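Local coordinates for ubiquitin (Sulfolobus solfataricus, PDB 4WWM), which probably serves as a ubiquitin-related modifier of the Urm1 family, attached to other proteins and linked to the proteasome pathway and tRNA processing, at residues A[19-24]-A[31-36]. Residues are numbered along the deposited sequence; the frame is centred on the assembly and turned at random. Where two conformers were deposited one is given.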
loop_
_atom_site.group_PDB
_atom_site.type_symbol
_atom_site.label_atom_id
_atom_site.label_comp_id
_atom_site.label_asym_id
_atom_site.label_seq_id
_atom_site.Cartn_x
_atom_site.Cartn_y
_atom_site.Cartn_z
ATOM N N ILE A 19 9.778 -1.426 2.135
ATOM C CA ILE A 19 9.677 -2.238 3.335
ATOM C C ILE A 19 8.978 -3.550 2.997
ATOM O O ILE A 19 8.089 -3.583 2.145
ATOM C CB ILE A 19 8.912 -1.482 4.452
ATOM C CG1 ILE A 19 9.100 -2.167 5.809
ATOM C CG2 ILE A 19 7.430 -1.350 4.103
ATOM C CD1 ILE A 19 8.558 -1.354 6.976
ATOM N N TYR A 20 9.407 -4.634 3.636
ATOM C CA TYR A 20 8.737 -5.921 3.491
ATOM C C TYR A 20 7.744 -6.127 4.630
ATOM O O TYR A 20 7.992 -5.705 5.760
ATOM C CB TYR A 20 9.753 -7.063 3.471
ATOM C CG TYR A 20 10.552 -7.180 2.192
ATOM C CD1 TYR A 20 11.708 -6.435 1.999
ATOM C CD2 TYR A 20 10.161 -8.056 1.187
ATOM C CE1 TYR A 20 12.443 -6.549 0.837
ATOM C CE2 TYR A 20 10.890 -8.175 0.022
ATOM C CZ TYR A 20 12.030 -7.422 -0.147
ATOM O OH TYR A 20 12.754 -7.544 -1.310
ATOM N N VAL A 21 6.623 -6.772 4.322
ATOM C CA VAL A 21 5.598 -7.090 5.312
ATOM C C VAL A 21 5.145 -8.531 5.095
ATOM O O VAL A 21 5.111 -9.005 3.960
ATOM C CB VAL A 21 4.389 -6.136 5.214
ATOM C CG1 VAL A 21 4.815 -4.698 5.513
ATOM C CG2 VAL A 21 3.731 -6.238 3.833
ATOM N N ASN A 22 4.800 -9.232 6.168
ATOM C CA ASN A 22 4.455 -10.647 6.050
ATOM C C ASN A 22 2.996 -10.882 5.642
ATOM O O ASN A 22 2.608 -12.003 5.315
ATOM C CB ASN A 22 4.749 -11.375 7.365
ATOM C CG ASN A 22 3.914 -10.860 8.528
ATOM O OD1 ASN A 22 3.024 -10.025 8.356
ATOM N ND2 ASN A 22 4.199 -11.366 9.723
ATOM N N ASP A 23 2.198 -9.821 5.651
ATOM C CA ASP A 23 0.762 -9.930 5.406
ATOM C C ASP A 23 0.438 -10.379 3.981
ATOM O O ASP A 23 1.056 -9.918 3.022
ATOM C CB ASP A 23 0.089 -8.586 5.692
ATOM C CG ASP A 23 0.183 -8.185 7.152
ATOM O OD1 ASP A 23 -0.708 -8.575 7.935
ATOM O OD2 ASP A 23 1.149 -7.479 7.513
ATOM N N ARG A 24 -0.535 -11.279 3.851
ATOM C CA ARG A 24 -0.982 -11.754 2.542
ATOM C C ARG A 24 -2.338 -11.152 2.161
ATOM O O ARG A 24 -2.890 -11.461 1.104
ATOM C CB ARG A 24 -1.058 -13.281 2.530
ATOM C CG ARG A 24 0.268 -13.959 2.848
ATOM C CD ARG A 24 0.163 -15.465 2.716
ATOM N NE ARG A 24 -0.023 -15.879 1.329
ATOM C CZ ARG A 24 -0.269 -17.129 0.946
ATOM N NH1 ARG A 24 -0.364 -18.099 1.847
ATOM N NH2 ARG A 24 -0.425 -17.409 -0.340
ATOM N N VAL A 31 -2.774 -1.452 6.625
ATOM C CA VAL A 31 -2.972 -1.099 8.027
ATOM C C VAL A 31 -1.647 -1.161 8.786
ATOM O O VAL A 31 -1.390 -0.328 9.655
ATOM C CB VAL A 31 -4.012 -2.021 8.706
ATOM C CG1 VAL A 31 -3.986 -1.864 10.227
ATOM C CG2 VAL A 31 -5.407 -1.716 8.184
ATOM N N LYS A 32 -0.808 -2.142 8.461
ATOM C CA LYS A 32 0.489 -2.269 9.119
ATOM C C LYS A 32 1.405 -1.107 8.745
ATOM O O LYS A 32 2.147 -0.598 9.582
ATOM C CB LYS A 32 1.160 -3.597 8.757
ATOM C CG LYS A 32 2.561 -3.751 9.353
ATOM C CD LYS A 32 3.114 -5.159 9.183
ATOM C CE LYS A 32 2.398 -6.161 10.076
ATOM N NZ LYS A 32 2.917 -7.546 9.898
ATOM N N ILE A 33 1.349 -0.699 7.482
ATOM C CA ILE A 33 2.127 0.432 6.999
ATOM C C ILE A 33 1.609 1.740 7.600
ATOM O O ILE A 33 2.389 2.584 8.051
ATOM C CB ILE A 33 2.079 0.511 5.450
ATOM C CG1 ILE A 33 2.760 -0.710 4.825
ATOM C CG2 ILE A 33 2.726 1.789 4.932
ATOM C CD1 ILE A 33 4.237 -0.858 5.152
ATOM N N ASP A 34 0.288 1.891 7.614
ATOM C CA ASP A 34 -0.358 3.158 7.947
ATOM C C ASP A 34 -0.797 3.225 9.410
ATOM O O ASP A 34 -1.560 4.116 9.796
ATOM C CB ASP A 34 -1.570 3.361 7.036
ATOM C CG ASP A 34 -1.996 4.811 6.933
ATOM O OD1 ASP A 34 -1.116 5.691 6.841
ATOM O OD2 ASP A 34 -3.218 5.067 6.922
ATOM N N SER A 35 -0.295 2.289 10.211
ATOM C CA SER A 35 -0.805 2.029 11.559
ATOM C C SER A 35 -1.082 3.284 12.392
ATOM O O SER A 35 -2.238 3.613 12.651
ATOM C CB SER A 35 0.179 1.130 12.312
ATOM O OG SER A 35 -0.338 0.754 13.576
ATOM N N LYS A 36 -0.029 3.981 12.802
ATOM C CA LYS A 36 -0.179 5.097 13.736
ATOM C C LYS A 36 -0.143 6.449 13.039
ATOM O O LYS A 36 -0.098 7.491 13.694
ATOM C CB LYS A 36 0.913 5.035 14.807
ATOM C CG LYS A 36 0.818 3.809 15.702
ATOM C CD LYS A 36 1.858 3.825 16.811
ATOM C CE LYS A 36 1.681 2.635 17.746
ATOM N NZ LYS A 36 2.700 2.602 18.832
HETATM O O HOH W 1 5.416 -7.853 8.698
HETATM O O HOH W 2 2.276 -9.340 11.826
#
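A salt bridge from Lys-32 to Asp-23, with a weak hydrogen bond from the same lysine to Asn-22, lies over a small apolar seam where the end of helix 26-33 meets strand 18-20 and the loop after it. The case illustrates how a polar layer and an apolar seam can lie side by side in one contact. Lys-32 NZ lies 3.0 Å from Asp-23 OD2, on the syn side of the carboxylate but 29° out of its plane, and 2.9 Å from Asn-22 OD1. Water 1 accepts from both Lys-32 NZ and the backbone N of Asn-22, while water 2 accepts from Lys-32 NZ at 2.7 Å; four acceptors thus share an ammonium with three N-H groups, consistent with the weakness of the bond to Asn-22. With CG anti to the backbone N (chi1 177°) and a bend at chi3 (-71°), the lysine chain runs from the helix past Val-21, whose CG1 lies 4.1 Å from Lys-32 CD. This is the beta-grasp fold of ubiquitin and MoaD-like proteins, in which a helix packs across a mixed sheet; strand 18-20, at one border, pairs with strand 3-6. Replacing Asp-23 by an alanine would probably leave Lys-32 without its anionic mate and its ammonium end freer to swing into solvent. Beneath the polar layer, Ile-33 CD1 reaches across to the strand and the start of the loop, 3.9 Å from Val-21 CG1 and a tight 3.4 Å from Ile-19 CG2. Val-21 and Ile-33 cross at about a right angle, whereas Ile-19 and Ile-33 pass alongside, running oppositely. Val-4 of strand 3-6 touches both Ile-19 and Val-21, and Phe-14 of helix 10-14 packs on Ile-33.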